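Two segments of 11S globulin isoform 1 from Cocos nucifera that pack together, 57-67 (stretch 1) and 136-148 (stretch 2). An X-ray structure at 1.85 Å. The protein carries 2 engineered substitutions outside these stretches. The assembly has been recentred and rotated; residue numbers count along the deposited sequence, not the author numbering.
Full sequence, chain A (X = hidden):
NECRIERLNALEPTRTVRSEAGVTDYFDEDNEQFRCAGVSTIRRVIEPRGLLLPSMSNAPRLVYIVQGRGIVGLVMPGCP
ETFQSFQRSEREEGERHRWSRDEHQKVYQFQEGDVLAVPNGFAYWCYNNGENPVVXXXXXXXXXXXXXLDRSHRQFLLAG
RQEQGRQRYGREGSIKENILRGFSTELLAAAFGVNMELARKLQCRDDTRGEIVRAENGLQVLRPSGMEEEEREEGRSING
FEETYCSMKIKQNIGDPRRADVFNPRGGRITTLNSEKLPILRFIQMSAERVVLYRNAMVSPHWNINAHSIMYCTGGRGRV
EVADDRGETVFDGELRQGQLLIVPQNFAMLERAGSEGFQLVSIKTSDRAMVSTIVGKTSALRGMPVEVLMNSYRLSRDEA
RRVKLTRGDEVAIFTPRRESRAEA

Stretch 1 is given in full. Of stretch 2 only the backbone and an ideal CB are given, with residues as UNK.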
ATOM      1  N   SER A  57     -11.090 -25.813  -1.402  1.00 23.93           N
ATOM      2  CA  SER A  57     -10.261 -26.023  -2.578  1.00 26.45           C
ATOM      3  C   SER A  57      -8.923 -25.304  -2.417  1.00 27.44           C
ATOM      4  O   SER A  57      -8.817 -24.327  -1.678  1.00 26.37           O
ATOM      5  CB  SER A  57     -10.956 -25.525  -3.855  1.00 31.76           C
ATOM      6  OG  SER A  57     -12.071 -26.358  -4.209  1.00 39.60           O
ATOM      7  N   ASN A  58      -7.898 -25.822  -3.093  1.00 27.41           N
ATOM      8  CA  ASN A  58      -6.565 -25.217  -3.093  1.00 29.39           C
ATOM      9  C   ASN A  58      -6.492 -23.948  -3.929  1.00 27.63           C
ATOM     10  O   ASN A  58      -5.477 -23.247  -3.858  1.00 30.69           O
ATOM     11  CB  ASN A  58      -5.525 -26.211  -3.624  1.00 24.24           C
ATOM     12  CG  ASN A  58      -5.713 -26.538  -5.135  1.00 33.87           C
ATOM     13  OD1 ASN A  58      -6.845 -26.672  -5.626  1.00 25.32           O
ATOM     14  ND2 ASN A  58      -4.602 -26.671  -5.863  1.00 28.57           N
ATOM     15  N   ALA A  59      -7.513 -23.654  -4.719  1.00 27.16           N
ATOM     16  CA  ALA A  59      -7.502 -22.519  -5.638  1.00 22.78           C
ATOM     17  C   ALA A  59      -8.650 -21.561  -5.340  1.00 25.75           C
ATOM     18  O   ALA A  59      -9.755 -22.008  -4.977  1.00 28.23           O
ATOM     19  CB  ALA A  59      -7.602 -23.006  -7.074  1.00 24.09           C
ATOM     20  N   PRO A  60      -8.426 -20.251  -5.431  1.00 25.01           N
ATOM     21  CA  PRO A  60      -9.549 -19.315  -5.313  1.00 24.79           C
ATOM     22  C   PRO A  60     -10.456 -19.478  -6.521  1.00 24.12           C
ATOM     23  O   PRO A  60     -10.029 -19.947  -7.581  1.00 25.66           O
ATOM     24  CB  PRO A  60      -8.879 -17.940  -5.285  1.00 27.16           C
ATOM     25  CG  PRO A  60      -7.605 -18.136  -6.083  1.00 28.08           C
ATOM     26  CD  PRO A  60      -7.163 -19.567  -5.775  1.00 24.19           C
ATOM     27  N   ARG A  61     -11.728 -19.126  -6.343  1.00 23.82           N
ATOM     28  CA  ARG A  61     -12.717 -19.313  -7.409  1.00 22.51           C
ATOM     29  C   ARG A  61     -13.743 -18.191  -7.445  1.00 23.08           C
ATOM     30  O   ARG A  61     -13.957 -17.480  -6.463  1.00 23.03           O
ATOM     31  CB  ARG A  61     -13.430 -20.664  -7.253  1.00 29.84           C
ATOM     32  CG  ARG A  61     -14.631 -20.621  -6.386  1.00 28.42           C
ATOM     33  CD  ARG A  61     -15.112 -22.021  -6.080  1.00 31.98           C
ATOM     34  NE  ARG A  61     -14.413 -22.552  -4.922  1.00 35.53           N
ATOM     35  CZ  ARG A  61     -14.785 -23.643  -4.276  1.00 36.37           C
ATOM     36  NH1 ARG A  61     -15.861 -24.313  -4.679  1.00 36.90           N
ATOM     37  NH2 ARG A  61     -14.096 -24.048  -3.223  1.00 33.91           N
ATOM     38  N   LEU A  62     -14.373 -18.028  -8.620  1.00 22.13           N
ATOM     39  CA  LEU A  62     -15.576 -17.236  -8.793  1.00 25.25           C
ATOM     40  C   LEU A  62     -16.664 -18.185  -9.264  1.00 20.96           C
ATOM     41  O   LEU A  62     -16.403 -19.021 -10.136  1.00 23.33           O
ATOM     42  CB  LEU A  62     -15.415 -16.131  -9.844  1.00 25.75           C
ATOM     43  CG  LEU A  62     -14.444 -14.998  -9.539  1.00 19.21           C
ATOM     44  CD1 LEU A  62     -14.689 -13.880 -10.540  1.00 20.87           C
ATOM     45  CD2 LEU A  62     -14.629 -14.522  -8.112  1.00 21.73           C
ATOM     46  N   VAL A  63     -17.830 -18.106  -8.627  1.00 23.69           N
ATOM     47  CA  VAL A  63     -19.018 -18.869  -9.003  1.00 23.30           C
ATOM     48  C   VAL A  63     -20.022 -17.907  -9.617  1.00 23.22           C
ATOM     49  O   VAL A  63     -20.314 -16.859  -9.030  1.00 30.60           O
ATOM     50  CB  VAL A  63     -19.630 -19.586  -7.789  1.00 26.78           C
ATOM     51  CG1 VAL A  63     -20.802 -20.461  -8.239  1.00 27.33           C
ATOM     52  CG2 VAL A  63     -18.564 -20.395  -7.055  1.00 25.85           C
ATOM     53  N   TYR A  64     -20.551 -18.238 -10.789  1.00 21.18           N
ATOM     54  CA  TYR A  64     -21.649 -17.464 -11.356  1.00 23.47           C
ATOM     55  C   TYR A  64     -22.934 -18.280 -11.277  1.00 24.30           C
ATOM     56  O   TYR A  64     -22.974 -19.405 -11.778  1.00 27.54           O
ATOM     57  CB  TYR A  64     -21.388 -17.065 -12.814  1.00 24.52           C
ATOM     58  CG  TYR A  64     -22.521 -16.248 -13.419  1.00 26.76           C
ATOM     59  CD1 TYR A  64     -22.757 -14.929 -13.020  1.00 28.17           C
ATOM     60  CD2 TYR A  64     -23.346 -16.788 -14.394  1.00 30.78           C
ATOM     61  CE1 TYR A  64     -23.798 -14.180 -13.575  1.00 27.78           C
ATOM     62  CE2 TYR A  64     -24.382 -16.054 -14.951  1.00 30.36           C
ATOM     63  CZ  TYR A  64     -24.603 -14.759 -14.535  1.00 29.80           C
ATOM     64  OH  TYR A  64     -25.631 -14.042 -15.093  1.00 31.56           O
ATOM     65  N   ILE A  65     -23.974 -17.701 -10.676  1.00 23.00           N
ATOM     66  CA  ILE A  65     -25.290 -18.345 -10.570  1.00 26.32           C
ATOM     67  C   ILE A  65     -26.034 -18.080 -11.883  1.00 26.08           C
ATOM     68  O   ILE A  65     -26.574 -16.994 -12.094  1.00 26.75           O
ATOM     69  CB  ILE A  65     -26.085 -17.847  -9.363  1.00 25.72           C
ATOM     70  CG1 ILE A  65     -25.276 -17.947  -8.065  1.00 24.55           C
ATOM     71  CG2 ILE A  65     -27.425 -18.663  -9.197  1.00 24.50           C
ATOM     72  CD1 ILE A  65     -24.797 -19.285  -7.802  1.00 23.61           C
ATOM     73  N   VAL A  66     -26.020 -19.073 -12.779  1.00 27.25           N
ATOM     74  CA  VAL A  66     -26.770 -19.011 -14.031  1.00 23.92           C
ATOM     75  C   VAL A  66     -28.273 -19.042 -13.770  1.00 33.87           C
ATOM     76  O   VAL A  66     -29.058 -18.380 -14.463  1.00 30.48           O
ATOM     77  CB  VAL A  66     -26.340 -20.174 -14.947  1.00 27.14           C
ATOM     78  CG1 VAL A  66     -27.188 -20.202 -16.239  1.00 31.41           C
ATOM     79  CG2 VAL A  66     -24.854 -20.071 -15.318  1.00 28.61           C
ATOM     80  N   GLN A  67     -28.704 -19.815 -12.776  1.00 27.29           N
ATOM     81  CA  GLN A  67     -30.122 -20.046 -12.565  1.00 30.43           C
ATOM     82  C   GLN A  67     -30.349 -20.406 -11.105  1.00 34.35           C
ATOM     83  O   GLN A  67     -29.497 -21.052 -10.497  1.00 33.12           O
ATOM     84  CB  GLN A  67     -30.588 -21.179 -13.490  1.00 29.70           C
ATOM     85  CG  GLN A  67     -32.086 -21.471 -13.489  1.00 41.08           C
ATOM     86  CD  GLN A  67     -32.380 -22.770 -14.223  1.00 40.54           C
ATOM     87  OE1 GLN A  67     -32.504 -22.785 -15.447  1.00 42.84           O
ATOM     88  NE2 GLN A  67     -32.454 -23.865 -13.484  1.00 39.23           N
ATOM     89  N   UNK A 136     -24.822 -23.531 -11.358  1.00 28.39           N
ATOM     90  CA  UNK A 136     -23.666 -22.713 -11.014  1.00 30.19           C
ATOM     91  C   UNK A 136     -22.522 -23.023 -11.961  1.00 30.92           C
ATOM     92  O   UNK A 136     -22.235 -24.194 -12.231  1.00 34.00           O
ATOM     93  CB  UNK A 136     -23.242 -22.946  -9.563  1.00 30.19           C
ATOM     94  N   UNK A 137     -21.858 -21.984 -12.474  1.00 31.22           N
ATOM     95  CA  UNK A 137     -20.633 -22.182 -13.236  1.00 27.73           C
ATOM     96  C   UNK A 137     -19.479 -21.602 -12.430  1.00 28.96           C
ATOM     97  O   UNK A 137     -19.524 -20.433 -12.019  1.00 27.49           O
ATOM     98  CB  UNK A 137     -20.724 -21.535 -14.620  1.00 27.73           C
ATOM     99  N   UNK A 138     -18.470 -22.431 -12.179  1.00 26.29           N
ATOM    100  CA  UNK A 138     -17.339 -22.101 -11.313  1.00 27.27           C
ATOM    101  C   UNK A 138     -16.034 -22.134 -12.084  1.00 25.24           C
ATOM    102  O   UNK A 138     -15.745 -23.126 -12.766  1.00 27.03           O
ATOM    103  CB  UNK A 138     -17.270 -23.066 -10.127  1.00 27.27           C
ATOM    104  N   UNK A 139     -15.224 -21.073 -11.955  1.00 25.16           N
ATOM    105  CA  UNK A 139     -13.887 -21.029 -12.544  1.00 25.45           C
ATOM    106  C   UNK A 139     -12.892 -20.933 -11.387  1.00 24.60           C
ATOM    107  O   UNK A 139     -12.995 -20.022 -10.552  1.00 23.78           O
ATOM    108  CB  UNK A 139     -13.734 -19.858 -13.516  1.00 25.45           C
ATOM    109  N   UNK A 140     -11.996 -21.911 -11.292  1.00 24.58           N
ATOM    110  CA  UNK A 140     -10.989 -21.985 -10.236  1.00 25.77           C
ATOM    111  C   UNK A 140      -9.619 -21.602 -10.801  1.00 28.26           C
ATOM    112  O   UNK A 140      -9.173 -22.184 -11.797  1.00 32.66           O
ATOM    113  CB  UNK A 140     -10.947 -23.387  -9.624  1.00 25.77           C
ATOM    114  N   UNK A 141      -8.944 -20.635 -10.176  1.00 26.13           N
ATOM    115  CA  UNK A 141      -7.645 -20.199 -10.717  1.00 25.91           C
ATOM    116  C   UNK A 141      -6.557 -21.039 -10.065  1.00 26.25           C
ATOM    117  O   UNK A 141      -6.026 -20.693  -9.021  1.00 26.00           O
ATOM    118  CB  UNK A 141      -7.404 -18.708 -10.472  1.00 25.91           C
ATOM    119  N   UNK A 142      -6.227 -22.168 -10.687  1.00 23.23           N
ATOM    120  CA  UNK A 142      -5.229 -23.074 -10.138  1.00 26.47           C
ATOM    121  C   UNK A 142      -3.802 -22.613 -10.399  1.00 29.63           C
ATOM    122  O   UNK A 142      -2.863 -23.226  -9.873  1.00 29.53           O
ATOM    123  CB  UNK A 142      -5.428 -24.475 -10.719  1.00 26.47           C
ATOM    124  N   UNK A 143      -3.625 -21.577 -11.215  1.00 26.70           N
ATOM    125  CA  UNK A 143      -2.348 -20.890 -11.393  1.00 25.37           C
ATOM    126  C   UNK A 143      -2.148 -19.741 -10.411  1.00 24.13           C
ATOM    127  O   UNK A 143      -1.067 -19.132 -10.387  1.00 27.08           O
ATOM    128  CB  UNK A 143      -2.241 -20.360 -12.824  1.00 25.37           C
ATOM    129  N   UNK A 144      -3.158 -19.432  -9.615  1.00 26.20           N
ATOM    130  CA  UNK A 144      -3.070 -18.341  -8.660  1.00 24.74           C
ATOM    131  C   UNK A 144      -1.922 -18.592  -7.693  1.00 25.08           C
ATOM    132  O   UNK A 144      -1.719 -19.717  -7.237  1.00 27.50           O
ATOM    133  CB  UNK A 144      -4.388 -18.176  -7.902  1.00 24.74           C
ATOM    134  N   UNK A 145      -1.187 -17.533  -7.344  1.00 23.08           N
ATOM    135  CA  UNK A 145      -0.119 -17.731  -6.369  1.00 28.63           C
ATOM    136  C   UNK A 145      -0.651 -18.193  -5.028  1.00 22.21           C
ATOM    137  O   UNK A 145       0.114 -18.742  -4.230  1.00 30.16           O
ATOM    138  CB  UNK A 145       0.679 -16.438  -6.189  1.00 28.63           C
ATOM    139  N   UNK A 146      -1.950 -18.023  -4.769  1.00 22.20           N
ATOM    140  CA  UNK A 146      -2.523 -18.560  -3.527  1.00 24.75           C
ATOM    141  C   UNK A 146      -2.361 -20.078  -3.445  1.00 24.85           C
ATOM    142  O   UNK A 146      -2.204 -20.638  -2.344  1.00 31.71           O
ATOM    143  CB  UNK A 146      -4.004 -18.190  -3.424  1.00 24.75           C
ATOM    144  N   UNK A 147      -2.374 -20.754  -4.581  1.00 23.55           N
ATOM    145  CA  UNK A 147      -2.300 -22.210  -4.646  1.00 23.40           C
ATOM    146  C   UNK A 147      -0.839 -22.626  -4.693  1.00 25.76           C
ATOM    147  O   UNK A 147      -0.180 -22.466  -5.720  1.00 26.45           O
ATOM    148  CB  UNK A 147      -3.060 -22.750  -5.859  1.00 23.40           C
ATOM    149  N   UNK A 148      -0.317 -23.152  -3.595  1.00 23.62           N
ATOM    150  CA  UNK A 148       1.061 -23.612  -3.569  1.00 26.09           C
ATOM    151  C   UNK A 148       1.183 -25.118  -3.801  1.00 30.86           C
ATOM    152  O   UNK A 148       2.285 -25.654  -3.686  1.00 28.68           O
ATOM    153  CB  UNK A 148       1.703 -23.241  -2.231  1.00 26.09           C
TER

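Positions 136 to 140 run antiparallel to strand 61-67, so their CB atoms alternate between the sheet face that carries Arg61, Val63 and Ile65 and the face that carries Leu62 and Tyr64. At 136 the ideal CB lies 3.7 Å from Val63 CG1 and 4.4 Å from Ile65 CD1, an apolar setting for a small or aliphatic side chain. It is Ala136, whose methyl completes both contacts.

Position 137 turns to the other face, where its ideal CB lies 4.4 Å from Val66 CG2. Extended backbone angles and apolar neighbours favour valine, isoleucine or leucine. The residue is Ile137: its CG2 packs 3.6 Å from Tyr64 CB and 3.7 Å from Val66 CG2, at the edge of the tyrosine ring. Its backbone pairs with Tyr64 in both directions.

At 138 the ideal CB lies 4.3 Å from Val63 CG2 and 4.7 Å from Arg61 CD. Valine or threonine would suit, the latter adding a hydroxyl that a water could link to the guanidinium. Thr138 sets CG2 3.6 Å from Arg61 CD, and one water, its O 3.2 Å from Thr138 OG1 and 2.9 Å from Arg61 NH1, joins the two.

Position 139 shares the face of Leu62, but stretch 1 constrains the choice little; the extended backbone favours valine, isoleucine or threonine. Val139 contributes mainly through its backbone, paired with Leu62 in both directions.

The ideal CB at 140 lies 4.2 Å from Ala59 CB and 4.4 Å from Arg61 CB; a longer apolar chain could reach further. Leu140 does so, its CD2 3.9 Å from Ser57 CB and over one face of the Arg61 guanidinium.

At 141 CA-to-CB points sideways, and a type I turn starts here, suiting Asp, Asn or Ser, which can accept from turn N-H groups. Asp141 OD1 takes a weak bond from the backbone N of 143 at 3.2 Å. At 142 a methyl could meet Ala59 CB, and Thr142 CG2 does at 3.8 Å.

The ideal CB at 144 is 3.7 Å from Pro60 CG, yet a second type I turn starts here, favouring Asn, Asp or Ser. Asn144 OD1 accepts from the backbone N of 146 at 2.9 Å. At 146 a small apolar group suits the proline: Ala146 CB lies 4.2 Å from Pro60 CD.

At 147 Asn58 ND2 offers a donor, so Asn or Asp would suit. Asn147 OD1 accepts a weak bond from Asn58 ND2 at 2.7 Å; Asn147 ND2 donates to Thr142 O at 2.8 Å, which a carboxylate could not do.

At 143, 145 and 148 CA-to-CB points away from stretch 1, leaving many choices: Ser143, Asp145 and Gln148.

Stretch 2, residues 136-148: AITVLDTSNDANQ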
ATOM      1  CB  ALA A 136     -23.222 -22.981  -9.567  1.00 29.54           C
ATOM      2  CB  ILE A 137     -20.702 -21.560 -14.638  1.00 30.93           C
ATOM      3  CG1 ILE A 137     -19.301 -21.549 -15.213  1.00 31.53           C
ATOM      4  CG2 ILE A 137     -21.260 -20.169 -14.580  1.00 36.70           C
ATOM      5  CD1 ILE A 137     -19.218 -21.276 -16.641  1.00 39.64           C
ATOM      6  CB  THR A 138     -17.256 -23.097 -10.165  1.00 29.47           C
ATOM      7  OG1 THR A 138     -18.348 -22.862  -9.281  1.00 30.81           O
ATOM      8  CG2 THR A 138     -15.933 -22.955  -9.432  1.00 28.94           C
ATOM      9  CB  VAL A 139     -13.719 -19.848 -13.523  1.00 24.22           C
ATOM     10  CG1 VAL A 139     -12.357 -19.879 -14.160  1.00 26.22           C
ATOM     11  CG2 VAL A 139     -14.807 -19.853 -14.609  1.00 27.38           C
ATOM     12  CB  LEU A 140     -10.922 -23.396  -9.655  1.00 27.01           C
ATOM     13  CG  LEU A 140     -12.103 -23.962  -8.856  1.00 30.27           C
ATOM     14  CD1 LEU A 140     -12.633 -25.229  -9.486  1.00 25.64           C
ATOM     15  CD2 LEU A 140     -11.633 -24.211  -7.412  1.00 30.40           C
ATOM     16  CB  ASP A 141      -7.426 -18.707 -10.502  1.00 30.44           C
ATOM     17  CG  ASP A 141      -6.155 -18.198 -11.183  1.00 28.34           C
ATOM     18  OD1 ASP A 141      -5.462 -18.993 -11.852  1.00 28.53           O
ATOM     19  OD2 ASP A 141      -5.852 -16.995 -11.050  1.00 34.26           O
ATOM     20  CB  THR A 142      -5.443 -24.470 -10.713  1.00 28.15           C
ATOM     21  OG1 THR A 142      -5.489 -24.379 -12.142  1.00 27.02           O
ATOM     22  CG2 THR A 142      -6.794 -25.045 -10.219  1.00 27.25           C
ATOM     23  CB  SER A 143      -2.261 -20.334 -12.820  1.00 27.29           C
ATOM     24  OG  SER A 143      -1.841 -21.347 -13.702  1.00 37.54           O
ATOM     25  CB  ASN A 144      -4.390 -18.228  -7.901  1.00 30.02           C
ATOM     26  CG  ASN A 144      -4.581 -16.884  -7.237  1.00 31.87           C
ATOM     27  OD1 ASN A 144      -4.055 -16.636  -6.166  1.00 30.33           O
ATOM     28  ND2 ASN A 144      -5.378 -16.017  -7.865  1.00 33.30           N
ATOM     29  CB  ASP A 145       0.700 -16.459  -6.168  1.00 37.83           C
ATOM     30  CG  ASP A 145       2.167 -16.754  -6.005  1.00 43.36           C
ATOM     31  OD1 ASP A 145       2.505 -17.681  -5.226  1.00 51.70           O
ATOM     32  OD2 ASP A 145       2.987 -16.085  -6.671  1.00 57.11           O
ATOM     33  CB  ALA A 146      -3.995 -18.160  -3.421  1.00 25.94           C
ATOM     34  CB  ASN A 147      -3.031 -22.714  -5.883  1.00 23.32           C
ATOM     35  CG  ASN A 147      -2.714 -24.183  -6.181  1.00 26.31           C
ATOM     36  OD1 ASN A 147      -2.548 -24.987  -5.263  1.00 24.53           O
ATOM     37  ND2 ASN A 147      -2.649 -24.536  -7.455  1.00 29.78           N
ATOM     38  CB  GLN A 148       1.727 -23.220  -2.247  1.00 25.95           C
ATOM     39  CG  GLN A 148       1.573 -21.737  -1.872  1.00 29.50           C
ATOM     40  CD  GLN A 148       2.496 -21.323  -0.725  1.00 26.47           C
ATOM     41  OE1 GLN A 148       3.476 -21.997  -0.442  1.00 29.51           O
ATOM     42  NE2 GLN A 148       2.180 -20.207  -0.074  1.00 26.81           N
TER
HETATM   43  O   HOH W   1     -18.206 -24.126  -6.359  1.00 36.39           O
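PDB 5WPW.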